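Local atomic coordinates of Udp-n-acetylglucosamine pyrophosphorylase (Trypanosoma brucei, PDB entry 4BQH), a protein that probably catalyses the formation of UDP-N-acetylglucosamine and diphosphate from UTP and N-acetylglucosamine 1-phosphate, and is bound here to an inhibitor. Residues L117-G122 against G236-V241; V306-K311 against G319-A324; V330-E335 against E400-D405. One frame throughout, in Å; residues are numbered along the deposited sequence.

Contact 1: L117-G122 against G236-V241; sequences LILAGG and GGNGAV. With 9VU ((3S)-3-[2-(1,3-benzodioxol-5-yl)-2-oxidanylidene-ethyl]-4-bromanyl-5-methyl-3-oxidanyl-1H-indol-2-one), chain C.
Asn238 and Val241 of segment 236-241, a loop that runs into helix 241-246, meet Leu119 and Leu117 of the strand segment 117-122, while other residues of the loop touch the inhibitor. Along the loop, Gly236 comes first: its carbonyl O lies 3.1 Å from CAX, the methylene carbon of the inhibitor's dioxole ring. Gly237 starts a turn in which its O accepts the N of Ala240 at 2.9 Å. Asn238 follows, its CB resting 3.7 Å from Leu119 CD1; the carboxamide has another task, since OD1 accepts the backbone N of Leu403. Further on, the methyl CB of Ala240 sits 3.3 Å from the dioxole oxygen OAW of the inhibitor. Val241 then returns to the strand. Its CG1, anti to its own carbonyl carbon, lies 3.5 Å from Leu119 CD2 and is also 4.0 Å from Leu117 CD1, so one methyl bridges both leucines. Leu119 opens the Leu-Ala-Gly-Gly run, the start of the glycine-rich motif that serves nucleotide binding in UDPGP relatives. Strand 114-119 runs parallel between strands 175-180 and 275-280, whose Met179 and Ile278 extend the apolar patch, and helix 241-246 begins at Val241.

Contact 2: V306-K311 against G319-A324; sequences VKTCPK and GVFVRA
A first torsion of -83° sets the Phe321 ring anti to its own carbonyl carbon and sends it toward segment 306-311, where the first torsion of Val306, -59°, leaves CG2 between the backbone N and the carbonyl carbon, above that ring. The two side chains approach from opposite directions. Val306 CG2 makes a CH-pi contact over the face, 3.9 Å from the Phe321 ring centroid and 15° from the ring normal, displaced toward the rim; the other methyl, CG1, lies 3.7 Å from Phe321 CZ. Nearer the root of the ring, Thr308 CG2 comes within 3.4 Å of Phe321 CD1, at an oblique approach. With OG1 of Thr308 hydrogen-bonded to Gln427 OE1, the methyl is the branch that meets the ring. At the other end, the bent aliphatic chain of Lys311 passes Val320 at about a right angle, CD lying 3.7 Å from Val320 CG1, while NZ goes on to the carbonyl O of Pro314. Strands 304-309 and 320-324 meet through side chains and not as paired neighbours in one sheet. Strand 304-309 belongs to the large mixed sheet and strand 320-324 to a small antiparallel one, an arrangement of major and accessory sheets that fits the GT-A fold.

Contact 3: V330-E335 against E400-D405; sequences VVEYTE and EAFLFD. With 9VU ((3S)-3-[2-(1,3-benzodioxol-5-yl)-2-oxidanylidene-ethyl]-4-bromanyl-5-methyl-3-oxidanyl-1H-indol-2-one), chain C.
Where the second strand of the hairpin 320-331 faces the loop that follows strand 394-400 in this GT-A enzyme, Val330 presses its branch point onto the face of the Phe404 ring in a CH-pi contact. The loop reaches the inhibitor pocket through Ala401; the Val330-Phe404 pair stands on its far side from the ligand. Val330 CB is 3.5 Å from the centroid of the Phe404 ring, only 6° off its normal, and thus almost over the centre. CG2 is displaced toward the root of the ring, 3.5 Å from Phe404 CG. On the opposite face lies Phe402 CB, of the same loop, set off toward the rim. A chi1 of 66° in Phe404, with CG between its backbone N and carbonyl carbon, directs the ring to this place. Glu332, bent at chi2, brings OE2 to the edge of Phe404, 3.7 Å from CZ and near the ring plane, with carboxylate and ring planes 79° apart. Two bonds tie Phe402 to Asp405 and close a tight turn within the loop. Phe402 N donates almost straight to Asp405 OD2 at 2.8 Å, on the anti side and somewhat out of the carboxylate plane, and Asp405 N returns a bond to Phe402 O at 2.9 Å. Ala401 N lies 3.7 Å from the inhibitor's CAX. The Phe402 ring meets His381 edge-to-face. Glu332 OE2 faces the slightly positive C-H rim of Phe404, which may be weakly favourable, though the like charge of nearby Glu400 could offset it; the Val330 side relies on dispersion.

Along the chain the three contacts come in series, contact 1 closing before contact 2 opens and contact 2 before contact 3. Contacts 1 and 2 lie about 20 Å apart between centres without touching, yet both use the large mixed sheet, through strands 114-119 and 304-309. Contact 3 touches both of the others, its centre about 11 Å from that of contact 2 and about 15 Å from that of contact 1. Hairpin strands 320-324 and 327-331 link it to contact 2, by pairing Val320 O with Val331 N; Gly239 N meets Ala401 O toward contact 1. Contacts 1 and 3 both touch the inhibitor, so the loops 236-241 and 400-405 lie between it and the strands.

Contact 1: L117-G122 against G236-V241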
loop_
_atom_site.group_PDB
_atom_site.type_symbol
_atom_site.label_atom_id
_atom_site.label_comp_id
_atom_site.label_asym_id
_atom_site.label_seq_id
_atom_site.Cartn_x
_atom_site.Cartn_y
_atom_site.Cartn_z
ATOM N N LEU A 117 -1.199 6.849 0.520
ATOM C CA LEU A 117 0.093 6.598 1.152
ATOM C C LEU A 117 0.727 5.415 0.413
ATOM O O LEU A 117 0.199 4.288 0.447
ATOM C CB LEU A 117 -0.116 6.291 2.637
ATOM C CG LEU A 117 1.093 6.184 3.576
ATOM C CD1 LEU A 117 0.614 6.101 5.024
ATOM C CD2 LEU A 117 1.980 4.990 3.216
ATOM N N ILE A 118 1.825 5.670 -0.299
ATOM C CA ILE A 118 2.520 4.574 -0.999
ATOM C C ILE A 118 3.608 3.994 -0.094
ATOM O O ILE A 118 4.500 4.731 0.372
ATOM C CB ILE A 118 3.281 5.066 -2.256
ATOM C CG1 ILE A 118 2.369 5.766 -3.243
ATOM C CG2 ILE A 118 3.983 3.866 -2.907
ATOM C CD1 ILE A 118 3.110 6.300 -4.478
ATOM N N LEU A 119 3.561 2.681 0.167
ATOM C CA LEU A 119 4.626 2.025 0.949
ATOM C C LEU A 119 5.815 1.826 0.014
ATOM O O LEU A 119 5.747 1.020 -0.949
ATOM C CB LEU A 119 4.119 0.684 1.512
ATOM C CG LEU A 119 2.816 0.736 2.324
ATOM C CD1 LEU A 119 2.254 -0.667 2.504
ATOM C CD2 LEU A 119 3.046 1.384 3.682
ATOM N N ALA A 120 6.881 2.574 0.289
ATOM C CA ALA A 120 7.984 2.743 -0.649
ATOM C C ALA A 120 9.358 2.495 -0.044
ATOM O O ALA A 120 10.357 3.082 -0.485
ATOM C CB ALA A 120 7.916 4.130 -1.277
ATOM N N GLY A 121 9.414 1.609 0.947
ATOM C CA GLY A 121 10.652 1.345 1.648
ATOM C C GLY A 121 11.458 0.210 1.052
ATOM O O GLY A 121 12.631 0.050 1.386
ATOM N N GLY A 122 10.837 -0.587 0.181
ATOM C CA GLY A 122 11.496 -1.795 -0.337
ATOM C C GLY A 122 12.297 -1.543 -1.600
ATOM O O GLY A 122 11.960 -0.654 -2.410
ATOM N N GLY A 236 10.261 -3.004 9.260
ATOM C CA GLY A 236 9.365 -3.437 10.308
ATOM C C GLY A 236 8.046 -4.026 9.832
ATOM O O GLY A 236 7.297 -4.536 10.651
ATOM N N GLY A 237 7.740 -3.916 8.541
ATOM C CA GLY A 237 6.383 -4.282 8.048
ATOM C C GLY A 237 5.536 -3.018 7.992
ATOM O O GLY A 237 5.931 -1.978 8.525
ATOM N N ASN A 238 4.385 -3.099 7.337
ATOM C CA ASN A 238 3.605 -1.910 7.075
ATOM C C ASN A 238 2.982 -1.253 8.290
ATOM O O ASN A 238 2.430 -0.154 8.173
ATOM C CB ASN A 238 2.580 -2.108 5.921
ATOM C CG ASN A 238 1.598 -3.243 6.164
ATOM O OD1 ASN A 238 1.221 -3.532 7.309
ATOM N ND2 ASN A 238 1.136 -3.880 5.069
ATOM N N GLY A 239 3.058 -1.918 9.445
ATOM C CA GLY A 239 2.678 -1.285 10.704
ATOM C C GLY A 239 3.569 -0.087 11.009
ATOM O O GLY A 239 3.192 0.772 11.794
ATOM N N ALA A 240 4.722 0.000 10.329
ATOM C CA ALA A 240 5.600 1.194 10.459
ATOM C C ALA A 240 4.936 2.537 10.106
ATOM O O ALA A 240 5.474 3.603 10.459
ATOM C CB ALA A 240 6.888 1.023 9.635
ATOM N N VAL A 241 3.803 2.490 9.400
ATOM C CA VAL A 241 3.125 3.712 8.953
ATOM C C VAL A 241 2.800 4.620 10.122
ATOM O O VAL A 241 2.915 5.834 10.004
ATOM C CB VAL A 241 1.824 3.491 8.106
ATOM C CG1 VAL A 241 2.150 2.833 6.773
ATOM C CG2 VAL A 241 0.754 2.696 8.847
HETATM O OAN 9VU C . 9.264 2.656 19.464
HETATM C CAH 9VU C . 8.380 3.411 19.016
HETATM N NAG 9VU C . 8.490 4.741 18.967
HETATM C CAC 9VU C . 7.338 5.257 18.458
HETATM C CAB 9VU C . 7.013 6.539 18.258
HETATM C CAA 9VU C . 5.767 6.937 17.750
HETATM C CAF 9VU C . 4.834 5.934 17.462
HETATM C CAJ 9VU C . 3.542 6.290 16.945
HETATM C CAE 9VU C . 5.223 4.595 17.691
HETATM BR BRA 9VU C . 3.954 3.261 17.225
HETATM C CAD 9VU C . 6.451 4.261 18.178
HETATM C CAI 9VU C . 7.099 3.025 18.533
HETATM O OAL 9VU C . 6.425 2.424 19.642
HETATM C CAM 9VU C . 7.103 1.924 17.439
HETATM C CAO 9VU C . 7.966 2.275 16.209
HETATM O OAP 9VU C . 8.694 3.277 16.277
HETATM C CAQ 9VU C . 7.920 1.400 15.084
HETATM C CAV 9VU C . 6.921 0.438 14.914
HETATM C CAU 9VU C . 6.905 -0.384 13.849
HETATM O OAY 9VU C . 6.000 -1.357 13.535
HETATM C CAX 9VU C . 6.692 -2.164 12.543
HETATM O OAW 9VU C . 7.577 -1.228 11.915
HETATM C CAT 9VU C . 7.827 -0.301 12.891
HETATM C CAS 9VU C . 8.811 0.610 12.975
HETATM C CAR 9VU C . 8.873 1.483 14.061
#

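Contact 2: V306-K311 against G319-A324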
loop_
_atom_site.group_PDB
_atom_site.type_symbol
_atom_site.label_atom_id
_atom_site.label_comp_id
_atom_site.label_asym_id
_atom_site.label_seq_id
_atom_site.Cartn_x
_atom_site.Cartn_y
_atom_site.Cartn_z
ATOM N N VAL A 306 -11.041 -2.666 4.467
ATOM C CA VAL A 306 -9.992 -3.464 3.834
ATOM C C VAL A 306 -10.498 -4.049 2.526
ATOM O O VAL A 306 -11.690 -4.462 2.398
ATOM C CB VAL A 306 -9.461 -4.599 4.744
ATOM C CG1 VAL A 306 -8.897 -3.995 6.040
ATOM C CG2 VAL A 306 -10.565 -5.607 5.059
ATOM N N LYS A 307 -9.606 -4.079 1.540
ATOM C CA LYS A 307 -9.912 -4.853 0.338
ATOM C C LYS A 307 -9.371 -6.262 0.472
ATOM O O LYS A 307 -8.256 -6.470 0.948
ATOM C CB LYS A 307 -9.288 -4.222 -0.907
ATOM C CG LYS A 307 -10.151 -3.124 -1.488
ATOM C CD LYS A 307 -9.495 -2.643 -2.782
ATOM C CE LYS A 307 -10.356 -1.579 -3.434
ATOM N NZ LYS A 307 -9.607 -0.897 -4.540
ATOM N N THR A 308 -10.154 -7.222 0.013
ATOM C CA THR A 308 -9.793 -8.643 0.124
ATOM C C THR A 308 -10.182 -9.322 -1.174
ATOM O O THR A 308 -10.986 -8.779 -1.933
ATOM C CB THR A 308 -10.547 -9.317 1.280
ATOM O OG1 THR A 308 -11.963 -9.140 1.104
ATOM C CG2 THR A 308 -10.138 -8.667 2.611
ATOM N N CYS A 309 -9.620 -10.500 -1.423
ATOM C CA CYS A 309 -9.953 -11.289 -2.614
ATOM C C CYS A 309 -10.259 -12.736 -2.193
ATOM O O CYS A 309 -9.687 -13.218 -1.215
ATOM C CB CYS A 309 -8.742 -11.304 -3.570
ATOM S SG CYS A 309 -8.403 -9.663 -4.255
ATOM N N PRO A 310 -11.115 -13.447 -2.950
ATOM C CA PRO A 310 -11.235 -14.885 -2.703
ATOM C C PRO A 310 -9.858 -15.581 -2.821
ATOM O O PRO A 310 -9.017 -15.167 -3.633
ATOM C CB PRO A 310 -12.163 -15.382 -3.830
ATOM C CG PRO A 310 -12.769 -14.159 -4.447
ATOM C CD PRO A 310 -11.891 -12.994 -4.124
ATOM N N LYS A 311 -9.620 -16.622 -2.037
ATOM C CA LYS A 311 -8.380 -17.396 -2.177
ATOM C C LYS A 311 -8.352 -18.121 -3.522
ATOM O O LYS A 311 -9.394 -18.515 -4.029
ATOM C CB LYS A 311 -8.203 -18.418 -1.043
ATOM C CG LYS A 311 -8.164 -17.771 0.343
ATOM C CD LYS A 311 -7.098 -18.366 1.247
ATOM C CE LYS A 311 -7.050 -19.881 1.235
ATOM N NZ LYS A 311 -6.013 -20.472 2.121
ATOM N N GLY A 319 -2.684 -14.480 4.099
ATOM C CA GLY A 319 -3.425 -14.322 5.341
ATOM C C GLY A 319 -4.894 -14.102 5.019
ATOM O O GLY A 319 -5.216 -13.626 3.941
ATOM N N VAL A 320 -5.785 -14.490 5.937
ATOM C CA VAL A 320 -7.230 -14.258 5.750
ATOM C C VAL A 320 -7.796 -13.459 6.900
ATOM O O VAL A 320 -7.297 -13.535 8.038
ATOM C CB VAL A 320 -8.059 -15.550 5.576
ATOM C CG1 VAL A 320 -7.629 -16.292 4.289
ATOM C CG2 VAL A 320 -7.905 -16.451 6.805
ATOM N N PHE A 321 -8.803 -12.633 6.584
ATOM C CA PHE A 321 -9.450 -11.841 7.636
ATOM C C PHE A 321 -10.388 -12.672 8.482
ATOM O O PHE A 321 -11.142 -13.528 7.966
ATOM C CB PHE A 321 -10.188 -10.641 7.060
ATOM C CG PHE A 321 -9.285 -9.475 6.811
ATOM C CD1 PHE A 321 -8.615 -9.368 5.613
ATOM C CD2 PHE A 321 -9.056 -8.517 7.806
ATOM C CE1 PHE A 321 -7.736 -8.316 5.386
ATOM C CE2 PHE A 321 -8.199 -7.442 7.581
ATOM C CZ PHE A 321 -7.524 -7.364 6.365
ATOM N N VAL A 322 -10.319 -12.427 9.789
ATOM C CA VAL A 322 -11.162 -13.131 10.765
ATOM C C VAL A 322 -11.616 -12.135 11.829
ATOM O O VAL A 322 -11.011 -11.076 12.002
ATOM C CB VAL A 322 -10.394 -14.279 11.470
ATOM C CG1 VAL A 322 -9.727 -15.213 10.456
ATOM C CG2 VAL A 322 -9.338 -13.736 12.422
ATOM N N ARG A 323 -12.671 -12.502 12.551
ATOM C CA ARG A 323 -13.065 -11.764 13.749
ATOM C C ARG A 323 -12.972 -12.714 14.939
ATOM O O ARG A 323 -13.524 -13.820 14.909
ATOM C CB ARG A 323 -14.486 -11.225 13.621
ATOM C CG ARG A 323 -14.775 -10.147 14.660
ATOM C CD ARG A 323 -16.204 -9.651 14.594
ATOM N NE ARG A 323 -17.135 -10.652 15.095
ATOM C CZ ARG A 323 -18.458 -10.545 15.007
ATOM N NH1 ARG A 323 -18.997 -9.481 14.427
ATOM N NH2 ARG A 323 -19.235 -11.510 15.483
ATOM N N ALA A 324 -12.264 -12.291 15.972
ATOM C CA ALA A 324 -12.079 -13.122 17.165
ATOM C C ALA A 324 -12.482 -12.326 18.377
ATOM O O ALA A 324 -11.926 -11.255 18.634
ATOM C CB ALA A 324 -10.635 -13.560 17.276
#

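Contact 3: V330-E335 against E400-D405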
loop_
_atom_site.group_PDB
_atom_site.type_symbol
_atom_site.label_atom_id
_atom_site.label_comp_id
_atom_site.label_asym_id
_atom_site.label_seq_id
_atom_site.Cartn_x
_atom_site.Cartn_y
_atom_site.Cartn_z
ATOM N N VAL A 330 -6.046 -10.539 11.037
ATOM C CA VAL A 330 -5.652 -11.473 9.969
ATOM C C VAL A 330 -4.953 -12.668 10.582
ATOM O O VAL A 330 -4.091 -12.516 11.480
ATOM C CB VAL A 330 -4.729 -10.798 8.929
ATOM C CG1 VAL A 330 -4.122 -11.813 7.945
ATOM C CG2 VAL A 330 -5.484 -9.719 8.166
ATOM N N VAL A 331 -5.306 -13.847 10.103
ATOM C CA VAL A 331 -4.609 -15.073 10.512
ATOM C C VAL A 331 -3.783 -15.503 9.320
ATOM O O VAL A 331 -4.334 -15.767 8.243
ATOM C CB VAL A 331 -5.585 -16.195 10.916
ATOM C CG1 VAL A 331 -4.846 -17.531 11.067
ATOM C CG2 VAL A 331 -6.298 -15.832 12.223
ATOM N N GLU A 332 -2.467 -15.543 9.518
ATOM C CA GLU A 332 -1.514 -15.862 8.452
ATOM C C GLU A 332 -1.545 -17.359 8.147
ATOM O O GLU A 332 -1.987 -18.158 8.977
ATOM C CB GLU A 332 -0.093 -15.387 8.844
ATOM C CG GLU A 332 -0.006 -13.932 9.338
ATOM C CD GLU A 332 0.144 -12.879 8.235
ATOM O OE1 GLU A 332 -0.665 -12.842 7.276
ATOM O OE2 GLU A 332 1.076 -12.047 8.341
ATOM N N TYR A 333 -1.088 -17.745 6.955
ATOM C CA TYR A 333 -1.198 -19.136 6.526
ATOM C C TYR A 333 -0.471 -20.116 7.465
ATOM O O TYR A 333 -0.932 -21.240 7.652
ATOM C CB TYR A 333 -0.713 -19.332 5.080
ATOM C CG TYR A 333 -1.018 -20.722 4.525
ATOM C CD1 TYR A 333 -2.311 -21.061 4.104
ATOM C CD2 TYR A 333 -0.009 -21.698 4.422
ATOM C CE1 TYR A 333 -2.587 -22.319 3.592
ATOM C CE2 TYR A 333 -0.277 -22.962 3.912
ATOM C CZ TYR A 333 -1.563 -23.269 3.507
ATOM O OH TYR A 333 -1.826 -24.519 2.996
ATOM N N THR A 334 0.645 -19.677 8.048
ATOM C CA THR A 334 1.440 -20.520 8.973
ATOM C C THR A 334 0.725 -20.797 10.304
ATOM O O THR A 334 1.080 -21.733 11.025
ATOM C CB THR A 334 2.816 -19.888 9.279
ATOM O OG1 THR A 334 2.637 -18.517 9.652
ATOM C CG2 THR A 334 3.751 -19.984 8.064
ATOM N N GLU A 335 -0.280 -19.980 10.623
ATOM C CA GLU A 335 -0.999 -20.068 11.895
ATOM C C GLU A 335 -2.410 -20.648 11.801
ATOM O O GLU A 335 -3.091 -20.770 12.815
ATOM C CB GLU A 335 -1.065 -18.689 12.573
ATOM C CG GLU A 335 0.191 -18.291 13.339
ATOM N N GLU A 400 8.041 -7.871 13.524
ATOM C CA GLU A 400 7.273 -7.126 12.518
ATOM C C GLU A 400 5.901 -6.766 13.059
ATOM O O GLU A 400 5.349 -7.481 13.888
ATOM C CB GLU A 400 7.125 -7.953 11.216
ATOM C CG GLU A 400 8.450 -8.130 10.460
ATOM C CD GLU A 400 8.341 -8.990 9.196
ATOM O OE1 GLU A 400 7.341 -9.715 9.015
ATOM O OE2 GLU A 400 9.287 -8.968 8.376
ATOM N N ALA A 401 5.350 -5.652 12.582
ATOM C CA ALA A 401 3.940 -5.386 12.828
ATOM C C ALA A 401 3.292 -4.868 11.555
ATOM O O ALA A 401 3.955 -4.265 10.707
ATOM C CB ALA A 401 3.744 -4.397 13.984
ATOM N N PHE A 402 1.989 -5.122 11.426
ATOM C CA PHE A 402 1.241 -4.790 10.200
ATOM C C PHE A 402 0.044 -3.925 10.524
ATOM O O PHE A 402 -0.406 -3.895 11.681
ATOM C CB PHE A 402 0.787 -6.088 9.519
ATOM C CG PHE A 402 1.921 -7.004 9.269
ATOM C CD1 PHE A 402 2.821 -6.727 8.238
ATOM C CD2 PHE A 402 2.184 -8.051 10.140
ATOM C CE1 PHE A 402 3.935 -7.526 8.054
ATOM C CE2 PHE A 402 3.298 -8.877 9.940
ATOM C CZ PHE A 402 4.172 -8.606 8.896
ATOM N N LEU A 403 -0.460 -3.205 9.525
ATOM C CA LEU A 403 -1.631 -2.388 9.711
ATOM C C LEU A 403 -2.721 -3.203 10.408
ATOM O O LEU A 403 -3.316 -2.725 11.378
ATOM C CB LEU A 403 -2.116 -1.829 8.366
ATOM C CG LEU A 403 -1.185 -0.692 7.930
ATOM C CD1 LEU A 403 -0.979 -0.667 6.436
ATOM C CD2 LEU A 403 -1.793 0.593 8.411
ATOM N N PHE A 404 -2.924 -4.446 9.973
ATOM C CA PHE A 404 -4.017 -5.266 10.534
ATOM C C PHE A 404 -3.883 -5.566 12.021
ATOM O O PHE A 404 -4.861 -5.906 12.663
ATOM C CB PHE A 404 -4.303 -6.565 9.738
ATOM C CG PHE A 404 -3.177 -7.586 9.754
ATOM C CD1 PHE A 404 -2.881 -8.324 10.913
ATOM C CD2 PHE A 404 -2.432 -7.832 8.592
ATOM C CE1 PHE A 404 -1.846 -9.250 10.931
ATOM C CE2 PHE A 404 -1.403 -8.790 8.606
ATOM C CZ PHE A 404 -1.120 -9.499 9.769
ATOM N N ASP A 405 -2.683 -5.436 12.576
ATOM C CA ASP A 405 -2.524 -5.679 14.017
ATOM C C ASP A 405 -3.249 -4.606 14.825
ATOM O O ASP A 405 -3.554 -4.810 16.006
ATOM C CB ASP A 405 -1.030 -5.677 14.385
ATOM C CG ASP A 405 -0.313 -6.943 13.930
ATOM O OD1 ASP A 405 -0.807 -8.073 14.202
ATOM O OD2 ASP A 405 0.783 -6.816 13.350
HETATM O OAN 9VU C . 9.264 2.656 19.464
HETATM C CAH 9VU C . 8.380 3.411 19.016
HETATM N NAG 9VU C . 8.490 4.741 18.967
HETATM C CAC 9VU C . 7.338 5.257 18.458
HETATM C CAB 9VU C . 7.013 6.539 18.258
HETATM C CAA 9VU C . 5.767 6.937 17.750
HETATM C CAF 9VU C . 4.834 5.934 17.462
HETATM C CAJ 9VU C . 3.542 6.290 16.945
HETATM C CAE 9VU C . 5.223 4.595 17.691
HETATM BR BRA 9VU C . 3.954 3.261 17.225
HETATM C CAD 9VU C . 6.451 4.261 18.178
HETATM C CAI 9VU C . 7.099 3.025 18.533
HETATM O OAL 9VU C . 6.425 2.424 19.642
HETATM C CAM 9VU C . 7.103 1.924 17.439
HETATM C CAO 9VU C . 7.966 2.275 16.209
HETATM O OAP 9VU C . 8.694 3.277 16.277
HETATM C CAQ 9VU C . 7.920 1.400 15.084
HETATM C CAV 9VU C . 6.921 0.438 14.914
HETATM C CAU 9VU C . 6.905 -0.384 13.849
HETATM O OAY 9VU C . 6.000 -1.357 13.535
HETATM C CAX 9VU C . 6.692 -2.164 12.543
HETATM O OAW 9VU C . 7.577 -1.228 11.915
HETATM C CAT 9VU C . 7.827 -0.301 12.891
HETATM C CAS 9VU C . 8.811 0.610 12.975
HETATM C CAR 9VU C . 8.873 1.483 14.061
#